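Local coordinates for microbial collagenase (Bacillus anthracis, PDB 5SV5), which probably degrades collagen as a metalloprotease, here represented by its pre-peptidase C-terminal domain, an accessory beta module that may help in substrate recognition, at residues 50-55 against 73-78. Sequence-based numbering, arbitrary orientation. Where two conformers were deposited one is given.
Sequences GMTWVL and NHIEAN. With NA (sodium ion), chain C.
Trp-53 reaches across to the backbone of Ile-75, and its indole illustrates how one buried ring can serve both a hydrogen bond, through NE1, and apolar packing, through its carbons. NE1 donates to the Ile-75 carbonyl O at 3.0 Å with an N-H...O angle of 157°; the oxygen lies in the indole plane, whereas the nitrogen sits well above the plane of the carbonyl. A chi2 of -100° swings CD1 of Trp-53, and with it the NE1 side of the ring, to Ile-75. CD1 of Trp-53 meets CG2 of Ile-75 at 3.7 Å. Farther round, CH2 abuts CB of Ala-77, which lies at the ring edge, at 3.5 Å. Through its other branch, CD1 of Ile-75 lies 3.4 Å from the carbonyl O of Met-51, here selenomethionine. It also packs on CG of Met-51, at 3.9 Å.

Around this first shell, Ile-41 and Val-43 of strand 37-45 and Leu-88 of strand 84-92 also touch the indole. Just before strand 74-81, OD1 of Asn-73 binds a sodium ion at 2.4 Å, five waters being its other ligands here. ND1 of His-74 donates a hydrogen bond to the same Asn-73 oxygen.

The strand segments run nearly parallel, 19° apart with axes 7.6 Å from each other. Strand 66-71 separates them in the sheet order, so side chains and the NE1 bond carry the contact without backbone pairing. Such packing is characteristic of the all-beta, sandwich-like core of bacterial pre-peptidase C-terminal domains.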
loop_
_atom_site.group_PDB
_atom_site.type_symbol
_atom_site.label_atom_id
_atom_site.label_comp_id
_atom_site.label_asym_id
_atom_site.label_seq_id
_atom_site.Cartn_x
_atom_site.Cartn_y
_atom_site.Cartn_z
ATOM N N GLY A 50 -9.341 -2.305 11.051
ATOM C CA GLY A 50 -9.279 -0.899 10.626
ATOM C C GLY A 50 -7.945 -0.637 9.967
ATOM O O GLY A 50 -6.982 -0.273 10.644
HETATM N N MSE A 51 -7.880 -0.848 8.659
HETATM C CA MSE A 51 -6.639 -0.665 7.886
HETATM C C MSE A 51 -6.942 -0.012 6.555
HETATM O O MSE A 51 -8.091 -0.007 6.078
HETATM C CB MSE A 51 -5.883 -1.993 7.731
HETATM C CG MSE A 51 -6.664 -2.962 6.834
HETATM SE SE MSE A 51 -5.608 -4.585 6.420
HETATM C CE MSE A 51 -4.217 -3.664 5.390
ATOM N N THR A 52 -5.899 0.544 5.958
ATOM C CA THR A 52 -6.014 1.192 4.668
ATOM C C THR A 52 -4.635 1.253 4.019
ATOM O O THR A 52 -3.679 0.653 4.517
ATOM C CB THR A 52 -6.678 2.579 4.802
ATOM O OG1 THR A 52 -7.042 3.053 3.509
ATOM C CG2 THR A 52 -5.789 3.575 5.507
ATOM N N TRP A 53 -4.533 1.957 2.894
ATOM C CA TRP A 53 -3.233 2.227 2.313
ATOM C C TRP A 53 -3.232 3.610 1.672
ATOM O O TRP A 53 -4.286 4.131 1.268
ATOM C CB TRP A 53 -2.802 1.143 1.300
ATOM C CG TRP A 53 -3.654 0.993 0.071
ATOM C CD1 TRP A 53 -4.603 0.044 -0.135
ATOM C CD2 TRP A 53 -3.618 1.794 -1.121
ATOM N NE1 TRP A 53 -5.176 0.198 -1.382
ATOM C CE2 TRP A 53 -4.591 1.275 -2.004
ATOM C CE3 TRP A 53 -2.861 2.903 -1.527
ATOM C CZ2 TRP A 53 -4.831 1.838 -3.269
ATOM C CZ3 TRP A 53 -3.122 3.470 -2.765
ATOM C CH2 TRP A 53 -4.092 2.935 -3.624
ATOM N N VAL A 54 -2.042 4.204 1.605
ATOM C CA VAL A 54 -1.821 5.460 0.897
ATOM C C VAL A 54 -0.539 5.321 0.067
ATOM O O VAL A 54 0.368 4.559 0.420
ATOM C CB VAL A 54 -1.745 6.689 1.827
ATOM C CG1 VAL A 54 -3.037 6.902 2.575
ATOM C CG2 VAL A 54 -0.556 6.640 2.779
ATOM N N LEU A 55 -0.469 6.076 -1.022
ATOM C CA LEU A 55 0.637 6.010 -1.967
ATOM C C LEU A 55 1.210 7.390 -2.217
ATOM O O LEU A 55 0.443 8.335 -2.460
ATOM C CB LEU A 55 0.127 5.444 -3.297
ATOM C CG LEU A 55 1.161 5.243 -4.405
ATOM C CD1 LEU A 55 2.040 4.041 -4.120
ATOM C CD2 LEU A 55 0.469 5.100 -5.756
ATOM N N ASN A 73 -14.189 -5.997 1.905
ATOM C CA ASN A 73 -12.809 -6.402 2.238
ATOM C C ASN A 73 -11.773 -5.929 1.232
ATOM O O ASN A 73 -10.602 -6.143 1.456
ATOM C CB ASN A 73 -12.680 -7.953 2.393
ATOM C CG ASN A 73 -12.846 -8.700 1.074
ATOM O OD1 ASN A 73 -13.656 -8.324 0.220
ATOM N ND2 ASN A 73 -12.086 -9.783 0.903
ATOM N N HIS A 74 -12.190 -5.335 0.119
ATOM C CA HIS A 74 -11.259 -4.859 -0.907
ATOM C C HIS A 74 -10.955 -3.392 -0.682
ATOM O O HIS A 74 -11.862 -2.578 -0.683
ATOM C CB HIS A 74 -11.887 -4.996 -2.307
ATOM C CG HIS A 74 -11.866 -6.372 -2.896
ATOM N ND1 HIS A 74 -12.502 -7.450 -2.331
ATOM C CD2 HIS A 74 -11.322 -6.824 -4.051
ATOM C CE1 HIS A 74 -12.332 -8.512 -3.097
ATOM N NE2 HIS A 74 -11.619 -8.157 -4.148
ATOM N N ILE A 75 -9.686 -3.043 -0.533
ATOM C CA ILE A 75 -9.266 -1.655 -0.333
ATOM C C ILE A 75 -8.476 -1.300 -1.606
ATOM O O ILE A 75 -7.345 -1.776 -1.772
ATOM C CB ILE A 75 -8.435 -1.484 0.938
ATOM C CG1 ILE A 75 -9.172 -2.063 2.159
ATOM C CG2 ILE A 75 -8.093 -0.023 1.123
ATOM C CD1 ILE A 75 -8.312 -2.143 3.395
ATOM N N GLU A 76 -9.093 -0.549 -2.525
ATOM C CA GLU A 76 -8.549 -0.440 -3.881
ATOM C C GLU A 76 -8.499 0.970 -4.428
ATOM O O GLU A 76 -9.097 1.917 -3.888
ATOM C CB GLU A 76 -9.377 -1.305 -4.879
ATOM C CG GLU A 76 -9.699 -2.706 -4.397
ATOM C CD GLU A 76 -10.349 -3.596 -5.454
ATOM O OE1 GLU A 76 -11.461 -3.284 -5.958
ATOM O OE2 GLU A 76 -9.758 -4.646 -5.761
ATOM N N ALA A 77 -7.777 1.064 -5.541
ATOM C CA ALA A 77 -7.731 2.246 -6.405
ATOM C C ALA A 77 -7.231 1.811 -7.779
ATOM O O ALA A 77 -6.437 0.877 -7.892
ATOM C CB ALA A 77 -6.811 3.321 -5.859
ATOM N N ASN A 78 -7.546 2.603 -8.800
ATOM C CA ASN A 78 -7.019 2.387 -10.159
ATOM C C ASN A 78 -6.873 3.781 -10.765
ATOM O O ASN A 78 -7.861 4.525 -10.881
ATOM C CB ASN A 78 -7.965 1.479 -10.942
ATOM C CG ASN A 78 -7.483 1.174 -12.339
ATOM O OD1 ASN A 78 -7.124 2.071 -13.098
ATOM N ND2 ASN A 78 -7.541 -0.099 -12.708
HETATM NA NA NA C . -15.808 -8.787 -0.697
HETATM O O HOH W 1 -16.566 -7.902 1.459
HETATM O O HOH W 2 -15.076 -10.191 -2.531
HETATM O O HOH W 3 -18.088 -9.032 -1.479
HETATM O O HOH W 4 -15.870 -11.122 0.703
HETATM O O HOH W 5 -15.360 -6.689 -1.758
#